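Local atomic coordinates of fatty acid synthase 1, isoform A (Drosophila melanogaster, PDB entry 6FN6), a protein that probably makes long-chain saturated fatty acids from acetyl-CoA and malonyl-CoA with NADPH, as a multifunctional enzyme. Residues G28-P33 with T69-N74; V58-L63 with G102-P107; A75-G80 with I92-S97; E189-T194 with A246-R251; I196-I201 with E240-K245. All coordinates share one frame; numbering follows the deposited sequence.

Overall arrangement
All five interactions lie in the dehydratase part, predicted to form two hotdog folds: 1 to 3 in the N-terminal one, 4 and 5 in the C-terminal one. Interactions 2 and 5 have centres about 10 Å apart, because strands 58-65 and 191-201 lie side by side and join the folds through probable hydrogen bonds, Asn62 N to Glu197 O and Leu63 N to Ile196 O (2.9 Å each). Interactions 4 and 5 share one strand pair. Interaction 1 packs on 3 through Phe32 and Phe79 and on 4 through Leu31 and Leu192. Of the predicted catalytic side chains, that of His24 lies about 4 Å from Leu31's and that of Asp175 about 6 Å from Pro193's.

Interaction 1. Residues G28-P33 with T69-N74; sequences GRILFP and TILNKN
Phe32 and Leu71 pack on the tighter side of this short antiparallel pairing. The Phe32 ring turns its edge to Leu71 CD1, which sits near the ring plane 4.1 Å from CD1 of Phe32. Ile30 comes to Leu71 at about a right angle, its CG2 against Leu71 CB (4.1 Å), and Phe32 CB rests on Thr69 CB. Branched and aromatic groups suit this side because they bring mostly carbon to a largely buried place. Phe32 N gives Thr69 O a hydrogen bond of 2.8 Å, and Leu71 N reaches Ile30 O at 2.9 Å. The other side is looser. There Ile70, largely in solvent, puts CD1 3.9 Å from both CD and NH1 of Arg29. Arg29 CG stands between the backbone N and the carbonyl carbon (chi1 37°) and the chain is extended to NE, which lays CD beside the Ile70 methyl as an apolar surface. Leu31, on the same face as Ile70, is buried and touches it only lightly. Leu31 O is also hydrogen-bonded to His24 ND1. The pair belongs to a small antiparallel sheet beside the predicted dehydratase histidine, and Pro33 holds the N-cap position before helix 34-48, consistent with the central helix of a hotdog fold.

Interaction 2. Residues V58-L63 with G102-P107; sequences VVMENL and GKITIP
Strands 58-61 and 102-105 run antiparallel, their axes 4.5 Å apart at closest and their directions 162° apart, with two hydrogen-bonded pairs, Val59 with Thr105 and Glu61 with Lys103, enclosing the non-hydrogen-bonded pair Met60 with Ile104. Glu61 N donates to Lys103 O at 2.7 Å, and Lys103 N returns the bond to Glu61 O. On the buried face Ile104 CD1 touches both Val58 CB and Met60 CG, 4.2 Å from each; unbranched Met and branched Ile and Val suit a wholly apolar face. The other face is mixed. Val59 CG2 meets Pro107 CG at 3.9 Å, the two side chains crossing at a slant. Beyond them Glu61 and Lys103 lie side by side, pointing the same way. Their charged ends, OE2 and NZ, are 4.1 Å apart, too far for a salt bridge, while Glu61 OE1 is bridged to Arg198 NH1. Gly102 brings its CA to within 3.4 Å of Asn62 O where the chain turns its corner; a CB there would come tight against Leu63 CD2 and Glu61 O. Strand 191-201 lies along the far edge of 58-63, strand 89-93 along that of 102-107, and helix 34-48 covers the apolar face with Trp42 and Phe45.

Interaction 3. Residues A75-G80 with I92-S97; sequences AVVKFG and ICESGS
Cys93 O accepts the shortest hydrogen bond of the contact, 2.6 Å from Gly80 N and nearly straight at 172°. Phe79 CA approaches the same oxygen in a CA-H...O contact, so two neighbouring residues of one strand share it. Cys93 N answers by donating to Gly80 O at 2.7 Å, which makes Gly80 and Cys93 an antiparallel hydrogen-bonded pair of the hairpin formed by strands 76-83 and 89-93. Past this pair regular bonding stops, though Glu94 CA still meets Lys78 O in a CA-H...O contact, and Glu94 takes over through its side chain. CG, anti to the backbone N (chi1 180°), lies by Val77 CG2 and 3.8 Å from Phe79 CE1; the chain then bends at chi2, placing CD. CB lies 3.9 Å from Phe79 CD1, and the carboxylate plane stands 72° from the ring. Val77 CG2 also meets Glu94 OE2, the two side chains crossing at about a right angle, and the same methyl stands over one face of the Phe79 ring, toward its rim. Ile92 CG2 reaches Phe79 CD1 at 4.2 Å, a wholly apolar touch. Glutamate suits this place because its methylenes can pack against carbon while its end stays ionic: OE1 is salt-bridged to Arg67, whose NE is also hydrogen-bonded to Ser97 OG. Arg67, from outside the two segments, should help keep the carboxylate charged next to an apolar valine and phenylalanine.

Interaction 4. Residues E189-T194 with A246-R251; sequences ELYLPT and ANLAQR
Leu248 CD1 stands over the centre of the Tyr191 ring, 3.5 Å from the centroid and 13° off the ring normal, a CH-pi contact. That methyl also lies 3.6 Å from Glu189 CB, so it sits among both residues and the carbonyl of Leu190. On the opposite face of the strand pair Leu192 CD1 packs on Ala249 CB (3.6 Å), and the small alanine allows the branched end to come close. At one end Thr194 OG1 donates to Asn247 OD1 at 2.7 Å, tilted 32° from the amide carbonyl plane. At the other, Leu190 CD2 rests on Arg251 CD (3.5 Å), the aliphatic part of a chain bent at chi2 and chi3. Three backbone bonds, Leu192 N to Asn247 O, Asn247 N to Leu192 O and Ala249 N to Leu190 O, set this antiparallel pairing, part of the predicted C-terminal hotdog fold. The directions of strands 191-194 and 246-248 differ by 137°, well short of a straight antiparallel 180°. Further out, Arg251 NE is salt-bridged to Asp27 OD2, which places its guanidinium end, and Tyr143 OH is hydrogen-bonded to Tyr191 O. Lys185 makes a cation-pi contact with the Tyr191 ring. Leu190 and Leu192 both touch Ile26 of strand 24-26, in the predicted N-terminal hotdog fold.

Interaction 5. Residues I196-I201 with E240-K245; sequences IERAVI and ELRGLK
Arg242 lies beside Arg198 for most of its length, with Glu197 near its base. Its CB lies 3.8 Å from Glu197 OE1 and close to Arg198 O, which CG also approaches. From CG to NE the chain is extended and points the same way as that of Arg198; Arg242 CD is 3.9 Å from Arg198 CD. NE donates to Glu240 OE2 at 2.9 Å, within a salt bridge, and NH2 makes a second, weak bond to that oxygen. CZ has Arg198 CD 3.5 Å above it, over the centre of one face of the guanidinium. At the tip NH1 lies 4.1 Å from Arg198 NE, two like charges, and NH2 comes near Val200 CG2 obliquely. Arginine suits this buried place because its methylenes and flat end stack on carbon while Glu240 meets its charge, which may ease the repulsion from Arg198. Arg198 itself is shared between Glu61 and Glu113, and Glu240 OE1 is bridged to Lys235. The backbone is irregular here. Glu197 and Arg198 both face Arg242, a classic beta bulge: Arg198 N donates to Arg242 O from 38° above the carbonyl plane, and Glu197 N makes weak bonds to Arg242 O and Gly243 O. Beyond the bulge the pairs are regular, Arg242 N reaching Arg198 O at 2.8 Å. On the other face Ala199 CB meets Leu241 CD2 (3.5 Å) and Ile196 CG1 meets Leu244 CD1. Helix 170-183 packs on Leu241 and Leu244, helix 34-48 on Ile196 and Ala199, and strands 58-65 and 233-236 extend the pair at its outer edges.

Interaction 1. Residues G28-P33 with T69-N74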
# COMPACT_ATOMS: atom_id res chain seq x y z
N GLY A 28 6.05 11.76 -34.04
CA GLY A 28 5.60 12.93 -34.77
C GLY A 28 5.19 14.11 -33.92
O GLY A 28 4.52 15.03 -34.40
N ARG A 29 5.58 14.10 -32.65
CA ARG A 29 5.28 15.22 -31.76
C ARG A 29 6.39 15.45 -30.74
O ARG A 29 7.08 14.51 -30.33
CB ARG A 29 3.94 14.97 -31.05
CG ARG A 29 3.69 13.51 -30.67
CD ARG A 29 2.29 13.27 -30.10
NE ARG A 29 2.04 11.85 -29.89
CZ ARG A 29 2.28 11.18 -28.76
NH1 ARG A 29 2.79 11.80 -27.71
NH2 ARG A 29 2.00 9.88 -28.70
N ILE A 30 6.57 16.70 -30.34
CA ILE A 30 7.60 17.06 -29.37
C ILE A 30 7.10 16.72 -27.97
O ILE A 30 6.04 17.19 -27.55
CB ILE A 30 7.98 18.55 -29.47
CG1 ILE A 30 8.52 18.87 -30.87
CG2 ILE A 30 9.02 18.92 -28.41
CD1 ILE A 30 8.70 20.35 -31.15
N LEU A 31 7.87 15.93 -27.24
CA LEU A 31 7.54 15.57 -25.87
C LEU A 31 8.58 16.11 -24.91
O LEU A 31 9.78 15.94 -25.13
CB LEU A 31 7.44 14.06 -25.70
CG LEU A 31 6.07 13.44 -25.93
CD1 LEU A 31 5.68 13.57 -27.39
CD2 LEU A 31 6.07 11.98 -25.49
N PHE A 32 8.13 16.76 -23.84
CA PHE A 32 9.06 17.20 -22.81
C PHE A 32 9.65 15.95 -22.17
O PHE A 32 8.91 15.15 -21.61
CB PHE A 32 8.40 18.08 -21.76
CG PHE A 32 9.38 18.85 -20.93
CD1 PHE A 32 10.05 19.94 -21.46
CD2 PHE A 32 9.66 18.46 -19.63
CE1 PHE A 32 10.96 20.65 -20.71
CE2 PHE A 32 10.58 19.17 -18.87
CZ PHE A 32 11.23 20.26 -19.41
N PRO A 33 10.98 15.79 -22.26
CA PRO A 33 11.57 14.53 -21.81
C PRO A 33 11.43 14.29 -20.32
O PRO A 33 11.47 15.23 -19.52
CB PRO A 33 13.04 14.68 -22.20
CG PRO A 33 13.28 16.15 -22.18
CD PRO A 33 12.01 16.77 -22.66
N THR A 69 4.06 15.32 -21.69
CA THR A 69 3.86 16.74 -21.96
C THR A 69 4.20 17.01 -23.41
O THR A 69 5.35 16.87 -23.83
CB THR A 69 4.72 17.65 -21.05
OG1 THR A 69 4.55 17.28 -19.68
CG2 THR A 69 4.32 19.11 -21.23
N ILE A 70 3.19 17.40 -24.18
CA ILE A 70 3.36 17.66 -25.59
C ILE A 70 3.60 19.16 -25.77
O ILE A 70 2.93 19.97 -25.14
CB ILE A 70 2.14 17.18 -26.39
CG1 ILE A 70 2.05 15.66 -26.32
CG2 ILE A 70 2.23 17.65 -27.85
CD1 ILE A 70 0.81 15.07 -26.98
N LEU A 71 4.56 19.51 -26.61
CA LEU A 71 4.85 20.91 -26.89
C LEU A 71 4.64 21.19 -28.37
O LEU A 71 4.89 20.33 -29.21
CB LEU A 71 6.29 21.26 -26.48
CG LEU A 71 6.79 20.69 -25.15
CD1 LEU A 71 8.24 21.09 -24.92
CD2 LEU A 71 5.91 21.15 -23.99
N ASN A 72 4.17 22.40 -28.67
CA ASN A 72 4.00 22.84 -30.06
C ASN A 72 5.27 23.53 -30.56
O ASN A 72 6.34 23.36 -29.98
CB ASN A 72 2.79 23.77 -30.17
CG ASN A 72 1.50 23.11 -29.72
OD1 ASN A 72 0.80 23.61 -28.84
ND2 ASN A 72 1.18 21.97 -30.33
N LYS A 73 5.15 24.29 -31.64
CA LYS A 73 6.29 25.04 -32.16
C LYS A 73 6.58 26.26 -31.28
O LYS A 73 7.69 26.43 -30.79
CB LYS A 73 6.04 25.49 -33.60
CG LYS A 73 7.17 26.31 -34.19
CD LYS A 73 7.06 26.40 -35.71
CE LYS A 73 8.24 27.13 -36.31
NZ LYS A 73 8.18 27.18 -37.79
N ASN A 74 5.56 27.09 -31.08
CA ASN A 74 5.69 28.24 -30.19
C ASN A 74 6.00 27.73 -28.78
O ASN A 74 6.96 28.18 -28.15
CB ASN A 74 4.41 29.10 -30.20
CG ASN A 74 3.15 28.29 -29.98
OD1 ASN A 74 2.91 27.28 -30.65
ND2 ASN A 74 2.32 28.73 -29.04

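Interaction 2. Residues V58-L63 with G102-P107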
# COMPACT_ATOMS: atom_id res chain seq x y z
N VAL A 58 22.64 14.95 -5.86
CA VAL A 58 21.32 14.63 -5.32
C VAL A 58 20.97 13.17 -5.56
O VAL A 58 21.58 12.49 -6.37
CB VAL A 58 20.24 15.55 -5.93
CG1 VAL A 58 20.52 17.01 -5.59
CG2 VAL A 58 20.14 15.35 -7.44
N VAL A 59 19.97 12.69 -4.82
CA VAL A 59 19.43 11.35 -5.00
C VAL A 59 17.92 11.42 -5.14
O VAL A 59 17.22 11.80 -4.20
CB VAL A 59 19.83 10.42 -3.83
CG1 VAL A 59 19.15 9.06 -3.97
CG2 VAL A 59 21.33 10.27 -3.76
N MET A 60 17.43 11.08 -6.33
CA MET A 60 15.99 11.06 -6.57
C MET A 60 15.45 9.66 -6.38
O MET A 60 16.12 8.68 -6.71
CB MET A 60 15.69 11.56 -7.99
CG MET A 60 16.28 12.92 -8.29
SD MET A 60 15.68 13.61 -9.83
CE MET A 60 16.97 14.80 -10.15
N GLU A 61 14.24 9.56 -5.84
CA GLU A 61 13.64 8.26 -5.56
C GLU A 61 12.16 8.24 -5.90
O GLU A 61 11.47 9.25 -5.81
CB GLU A 61 13.85 7.88 -4.10
CG GLU A 61 15.30 7.70 -3.70
CD GLU A 61 15.46 7.39 -2.23
OE1 GLU A 61 15.37 6.20 -1.87
OE2 GLU A 61 15.68 8.33 -1.44
N ASN A 62 11.67 7.06 -6.28
CA ASN A 62 10.26 6.84 -6.57
C ASN A 62 9.76 7.85 -7.59
O ASN A 62 8.69 8.44 -7.43
CB ASN A 62 9.43 6.93 -5.29
CG ASN A 62 8.01 6.41 -5.47
OD1 ASN A 62 7.80 5.37 -6.10
ND2 ASN A 62 7.04 7.13 -4.92
N LEU A 63 10.53 8.06 -8.65
CA LEU A 63 10.12 8.94 -9.72
C LEU A 63 8.96 8.33 -10.49
O LEU A 63 9.03 7.18 -10.92
CB LEU A 63 11.29 9.23 -10.66
CG LEU A 63 12.34 10.20 -10.13
CD1 LEU A 63 13.62 10.09 -10.93
CD2 LEU A 63 11.82 11.62 -10.18
N GLY A 102 7.90 12.45 -7.01
CA GLY A 102 9.01 11.66 -6.51
C GLY A 102 9.61 12.24 -5.24
O GLY A 102 9.02 13.12 -4.61
N LYS A 103 10.79 11.76 -4.89
CA LYS A 103 11.48 12.21 -3.68
C LYS A 103 12.90 12.63 -4.04
O LYS A 103 13.53 12.03 -4.91
CB LYS A 103 11.49 11.09 -2.63
CG LYS A 103 12.33 11.39 -1.40
CD LYS A 103 12.31 10.22 -0.42
CE LYS A 103 13.28 10.43 0.73
NZ LYS A 103 13.25 9.31 1.70
N ILE A 104 13.40 13.67 -3.37
CA ILE A 104 14.74 14.17 -3.63
C ILE A 104 15.41 14.60 -2.34
O ILE A 104 14.83 15.32 -1.53
CB ILE A 104 14.72 15.33 -4.65
CG1 ILE A 104 16.14 15.70 -5.06
CG2 ILE A 104 13.99 16.54 -4.07
CD1 ILE A 104 16.21 16.61 -6.27
N THR A 105 16.65 14.14 -2.14
CA THR A 105 17.41 14.49 -0.94
C THR A 105 18.89 14.66 -1.26
O THR A 105 19.42 14.00 -2.15
CB THR A 105 17.26 13.42 0.16
OG1 THR A 105 17.69 12.15 -0.35
CG2 THR A 105 15.81 13.31 0.62
N ILE A 106 19.55 15.55 -0.52
CA ILE A 106 20.99 15.73 -0.64
C ILE A 106 21.68 14.75 0.31
O ILE A 106 21.55 14.88 1.53
CB ILE A 106 21.40 17.19 -0.34
CG1 ILE A 106 20.83 18.12 -1.41
CG2 ILE A 106 22.92 17.32 -0.27
CD1 ILE A 106 20.96 19.59 -1.09
N PRO A 107 22.41 13.77 -0.25
CA PRO A 107 22.99 12.71 0.59
C PRO A 107 24.17 13.15 1.45
O PRO A 107 24.81 14.16 1.17
CB PRO A 107 23.45 11.67 -0.44
CG PRO A 107 23.77 12.48 -1.65
CD PRO A 107 22.78 13.60 -1.67

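Interaction 3. Residues A75-G80 with I92-S97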
# COMPACT_ATOMS: atom_id res chain seq x y z
N ALA A 75 5.20 26.79 -28.31
CA ALA A 75 5.46 26.06 -27.07
C ALA A 75 5.84 26.95 -25.89
O ALA A 75 6.98 26.91 -25.43
CB ALA A 75 6.55 25.04 -27.30
N VAL A 76 4.90 27.75 -25.41
CA VAL A 76 5.08 28.42 -24.12
C VAL A 76 4.34 27.58 -23.08
O VAL A 76 3.11 27.52 -23.06
CB VAL A 76 4.61 29.90 -24.16
CG1 VAL A 76 3.10 30.02 -24.39
CG2 VAL A 76 5.03 30.62 -22.89
N VAL A 77 5.12 26.89 -22.24
CA VAL A 77 4.56 25.98 -21.25
C VAL A 77 5.14 26.30 -19.88
O VAL A 77 6.34 26.56 -19.75
CB VAL A 77 4.81 24.51 -21.64
CG1 VAL A 77 6.30 24.27 -21.87
CG2 VAL A 77 4.28 23.57 -20.57
N LYS A 78 4.29 26.26 -18.86
CA LYS A 78 4.70 26.62 -17.51
C LYS A 78 4.72 25.40 -16.59
O LYS A 78 3.71 24.70 -16.46
CB LYS A 78 3.75 27.68 -16.96
CG LYS A 78 3.74 28.96 -17.79
CD LYS A 78 3.02 30.11 -17.11
CE LYS A 78 3.12 31.38 -17.96
NZ LYS A 78 2.49 32.56 -17.31
N PHE A 79 5.86 25.15 -15.97
CA PHE A 79 5.98 24.05 -15.00
C PHE A 79 5.99 24.59 -13.57
O PHE A 79 6.74 25.51 -13.25
CB PHE A 79 7.25 23.23 -15.25
CG PHE A 79 7.27 22.53 -16.58
CD1 PHE A 79 6.39 21.49 -16.86
CD2 PHE A 79 8.19 22.89 -17.56
CE1 PHE A 79 6.42 20.84 -18.08
CE2 PHE A 79 8.22 22.24 -18.78
CZ PHE A 79 7.34 21.22 -19.04
N GLY A 80 5.14 24.02 -12.73
CA GLY A 80 5.09 24.37 -11.32
C GLY A 80 5.70 23.29 -10.43
O GLY A 80 5.31 22.13 -10.51
N ILE A 92 5.73 18.10 -9.85
CA ILE A 92 5.77 19.03 -10.97
C ILE A 92 4.42 19.04 -11.68
O ILE A 92 3.92 18.00 -12.10
CB ILE A 92 6.92 18.68 -11.95
CG1 ILE A 92 8.26 18.77 -11.22
CG2 ILE A 92 6.91 19.62 -13.15
CD1 ILE A 92 9.42 18.19 -11.99
N CYS A 93 3.83 20.22 -11.77
CA CYS A 93 2.56 20.44 -12.47
C CYS A 93 2.80 21.30 -13.70
O CYS A 93 3.71 22.13 -13.72
CB CYS A 93 1.53 21.08 -11.54
SG CYS A 93 1.05 20.04 -10.14
N GLU A 94 1.98 21.10 -14.74
CA GLU A 94 2.14 21.84 -15.99
C GLU A 94 0.88 22.61 -16.38
O GLU A 94 0.91 23.84 -16.42
CB GLU A 94 2.54 20.87 -17.11
CG GLU A 94 2.73 21.51 -18.48
CD GLU A 94 1.47 21.52 -19.32
OE1 GLU A 94 0.72 20.52 -19.28
OE2 GLU A 94 1.22 22.53 -20.01
N SER A 95 -0.20 21.91 -16.67
CA SER A 95 -1.45 22.56 -17.06
C SER A 95 -2.53 22.29 -16.02
O SER A 95 -3.58 21.72 -16.33
CB SER A 95 -1.91 22.09 -18.44
OG SER A 95 -2.42 20.77 -18.38
N GLY A 96 -2.28 22.70 -14.78
CA GLY A 96 -3.25 22.52 -13.71
C GLY A 96 -3.49 21.05 -13.43
O GLY A 96 -4.52 20.67 -12.88
N SER A 97 -2.52 20.23 -13.82
CA SER A 97 -2.60 18.79 -13.60
C SER A 97 -1.22 18.22 -13.30
O SER A 97 -0.21 18.73 -13.79
CB SER A 97 -3.22 18.09 -14.82
OG SER A 97 -2.35 18.15 -15.94

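Interaction 4. Residues E189-T194 with A246-R251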
# COMPACT_ATOMS: atom_id res chain seq x y z
N GLU A 189 8.59 -1.83 -30.30
CA GLU A 189 7.46 -0.92 -30.24
C GLU A 189 7.83 0.33 -29.44
O GLU A 189 8.92 0.41 -28.88
CB GLU A 189 6.25 -1.61 -29.61
CG GLU A 189 5.64 -2.72 -30.46
CD GLU A 189 5.12 -2.23 -31.80
OE1 GLU A 189 5.03 -3.05 -32.73
OE2 GLU A 189 4.79 -1.03 -31.90
N LEU A 190 6.92 1.29 -29.39
CA LEU A 190 7.19 2.56 -28.71
C LEU A 190 6.99 2.42 -27.20
O LEU A 190 5.89 2.11 -26.74
CB LEU A 190 6.29 3.66 -29.27
CG LEU A 190 6.52 5.07 -28.71
CD1 LEU A 190 7.93 5.56 -29.02
CD2 LEU A 190 5.49 6.04 -29.26
N TYR A 191 8.06 2.65 -26.45
CA TYR A 191 8.03 2.64 -25.00
C TYR A 191 8.33 4.03 -24.45
O TYR A 191 9.24 4.71 -24.94
CB TYR A 191 9.05 1.66 -24.43
CG TYR A 191 8.64 0.20 -24.45
CD1 TYR A 191 7.79 -0.31 -23.48
CD2 TYR A 191 9.11 -0.66 -25.44
CE1 TYR A 191 7.42 -1.64 -23.50
CE2 TYR A 191 8.75 -1.99 -25.46
CZ TYR A 191 7.90 -2.48 -24.48
OH TYR A 191 7.53 -3.80 -24.50
N LEU A 192 7.59 4.44 -23.42
CA LEU A 192 7.85 5.70 -22.73
C LEU A 192 8.06 5.43 -21.24
O LEU A 192 7.39 4.58 -20.66
CB LEU A 192 6.71 6.69 -22.95
CG LEU A 192 6.55 7.26 -24.35
CD1 LEU A 192 5.26 8.06 -24.46
CD2 LEU A 192 7.74 8.14 -24.71
N PRO A 193 9.01 6.15 -20.61
CA PRO A 193 9.27 5.93 -19.19
C PRO A 193 8.04 6.09 -18.30
O PRO A 193 7.26 7.02 -18.51
CB PRO A 193 10.31 7.00 -18.85
CG PRO A 193 10.97 7.31 -20.13
CD PRO A 193 9.91 7.17 -21.18
N THR A 194 7.88 5.20 -17.33
CA THR A 194 6.78 5.28 -16.37
C THR A 194 7.31 5.58 -14.98
O THR A 194 6.81 6.47 -14.28
CB THR A 194 5.96 3.98 -16.34
OG1 THR A 194 5.39 3.74 -17.62
CG2 THR A 194 4.85 4.06 -15.29
N ALA A 246 9.26 1.10 -18.17
CA ALA A 246 8.68 1.75 -19.34
C ALA A 246 7.40 1.04 -19.76
O ALA A 246 7.33 -0.19 -19.78
CB ALA A 246 9.67 1.78 -20.49
N ASN A 247 6.37 1.83 -20.09
CA ASN A 247 5.11 1.28 -20.56
C ASN A 247 4.91 1.58 -22.03
O ASN A 247 5.33 2.62 -22.54
CB ASN A 247 3.94 1.83 -19.75
CG ASN A 247 3.70 1.06 -18.48
OD1 ASN A 247 4.48 1.15 -17.53
ND2 ASN A 247 2.63 0.27 -18.45
N LEU A 248 4.25 0.65 -22.71
CA LEU A 248 3.94 0.80 -24.12
C LEU A 248 2.98 1.96 -24.31
O LEU A 248 1.97 2.07 -23.61
CB LEU A 248 3.33 -0.50 -24.66
CG LEU A 248 3.73 -0.95 -26.07
CD1 LEU A 248 5.23 -1.06 -26.19
CD2 LEU A 248 3.09 -2.28 -26.37
N ALA A 249 3.28 2.84 -25.26
CA ALA A 249 2.48 4.04 -25.49
C ALA A 249 1.58 3.91 -26.72
O ALA A 249 1.82 3.08 -27.59
CB ALA A 249 3.38 5.25 -25.63
N GLN A 250 0.52 4.72 -26.74
CA GLN A 250 -0.41 4.77 -27.86
C GLN A 250 0.23 5.44 -29.07
O GLN A 250 0.87 6.48 -28.95
CB GLN A 250 -1.69 5.52 -27.48
CG GLN A 250 -2.43 4.96 -26.28
CD GLN A 250 -3.63 5.81 -25.89
OE1 GLN A 250 -3.92 6.81 -26.54
NE2 GLN A 250 -4.32 5.40 -24.84
N ARG A 251 0.04 4.84 -30.24
CA ARG A 251 0.53 5.43 -31.48
C ARG A 251 -0.61 6.21 -32.14
O ARG A 251 -1.72 5.71 -32.26
CB ARG A 251 1.06 4.36 -32.43
CG ARG A 251 2.25 3.58 -31.89
CD ARG A 251 3.48 4.46 -31.71
NE ARG A 251 3.95 5.02 -32.98
CZ ARG A 251 4.78 4.40 -33.82
NH1 ARG A 251 5.23 3.19 -33.54
NH2 ARG A 251 5.15 5.00 -34.94

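Interaction 5. Residues I196-I201 with E240-K245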
# COMPACT_ATOMS: atom_id res chain seq x y z
N ILE A 196 11.04 5.42 -12.25
CA ILE A 196 12.45 5.18 -11.98
C ILE A 196 12.58 5.10 -10.46
O ILE A 196 12.25 6.06 -9.75
CB ILE A 196 13.36 6.28 -12.56
CG1 ILE A 196 13.11 6.43 -14.06
CG2 ILE A 196 14.82 5.93 -12.30
CD1 ILE A 196 13.91 7.53 -14.73
N GLU A 197 13.04 3.96 -9.97
CA GLU A 197 13.13 3.73 -8.53
C GLU A 197 14.17 4.64 -7.89
O GLU A 197 13.91 5.26 -6.86
CB GLU A 197 13.46 2.26 -8.25
CG GLU A 197 13.56 1.92 -6.77
CD GLU A 197 14.98 1.63 -6.32
OE1 GLU A 197 15.65 0.80 -6.97
OE2 GLU A 197 15.42 2.23 -5.32
N ARG A 198 15.34 4.72 -8.50
CA ARG A 198 16.42 5.53 -7.95
C ARG A 198 17.30 6.13 -9.04
O ARG A 198 17.65 5.47 -10.01
CB ARG A 198 17.27 4.68 -7.00
CG ARG A 198 18.16 5.47 -6.06
CD ARG A 198 19.03 4.55 -5.23
NE ARG A 198 19.44 5.16 -3.96
CZ ARG A 198 18.74 5.11 -2.84
NH1 ARG A 198 17.57 4.47 -2.80
NH2 ARG A 198 19.20 5.69 -1.74
N ALA A 199 17.64 7.40 -8.86
CA ALA A 199 18.53 8.10 -9.78
C ALA A 199 19.59 8.86 -9.00
O ALA A 199 19.31 9.90 -8.40
CB ALA A 199 17.73 9.05 -10.66
N VAL A 200 20.81 8.34 -9.01
CA VAL A 200 21.92 8.97 -8.31
C VAL A 200 22.70 9.86 -9.27
O VAL A 200 23.18 9.41 -10.31
CB VAL A 200 22.85 7.92 -7.67
CG1 VAL A 200 23.91 8.60 -6.82
CG2 VAL A 200 22.05 6.94 -6.85
N ILE A 201 22.82 11.14 -8.92
CA ILE A 201 23.54 12.10 -9.75
C ILE A 201 24.74 12.64 -8.98
O ILE A 201 24.60 13.19 -7.88
CB ILE A 201 22.61 13.24 -10.20
CG1 ILE A 201 21.37 12.67 -10.89
CG2 ILE A 201 23.36 14.18 -11.15
CD1 ILE A 201 20.31 13.70 -11.22
N GLU A 240 23.52 7.36 -12.28
CA GLU A 240 23.21 5.96 -12.04
C GLU A 240 21.70 5.79 -11.88
O GLU A 240 21.09 6.36 -10.98
CB GLU A 240 23.94 5.46 -10.79
CG GLU A 240 23.91 3.96 -10.61
CD GLU A 240 24.55 3.52 -9.30
OE1 GLU A 240 25.79 3.53 -9.22
OE2 GLU A 240 23.80 3.16 -8.37
N LEU A 241 21.10 4.99 -12.77
CA LEU A 241 19.65 4.83 -12.79
C LEU A 241 19.24 3.39 -12.47
O LEU A 241 19.63 2.46 -13.17
CB LEU A 241 19.09 5.24 -14.16
CG LEU A 241 19.44 6.67 -14.60
CD1 LEU A 241 18.97 6.93 -16.02
CD2 LEU A 241 18.84 7.70 -13.64
N ARG A 242 18.45 3.23 -11.41
CA ARG A 242 18.01 1.91 -10.97
C ARG A 242 16.50 1.74 -11.15
O ARG A 242 15.74 2.70 -11.00
CB ARG A 242 18.38 1.68 -9.50
CG ARG A 242 19.80 2.07 -9.14
CD ARG A 242 20.11 1.72 -7.69
NE ARG A 242 21.27 2.44 -7.18
CZ ARG A 242 21.72 2.35 -5.93
NH1 ARG A 242 21.10 1.56 -5.06
NH2 ARG A 242 22.78 3.04 -5.56
N GLY A 243 16.07 0.52 -11.47
CA GLY A 243 14.66 0.19 -11.51
C GLY A 243 13.83 0.97 -12.51
O GLY A 243 12.76 1.48 -12.17
N LEU A 244 14.31 1.07 -13.75
CA LEU A 244 13.57 1.76 -14.79
C LEU A 244 12.37 0.93 -15.26
O LEU A 244 12.48 -0.27 -15.49
CB LEU A 244 14.48 2.08 -15.98
CG LEU A 244 13.82 2.72 -17.20
CD1 LEU A 244 13.12 4.02 -16.83
CD2 LEU A 244 14.85 2.97 -18.29
N LYS A 245 11.21 1.58 -15.35
CA LYS A 245 10.00 0.95 -15.86
C LYS A 245 9.43 1.75 -17.03
O LYS A 245 9.17 2.95 -16.90
CB LYS A 245 8.93 0.82 -14.77
CG LYS A 245 9.33 -0.03 -13.57
CD LYS A 245 9.14 -1.51 -13.82
CE LYS A 245 9.18 -2.30 -12.51
NZ LYS A 245 10.49 -2.18 -11.82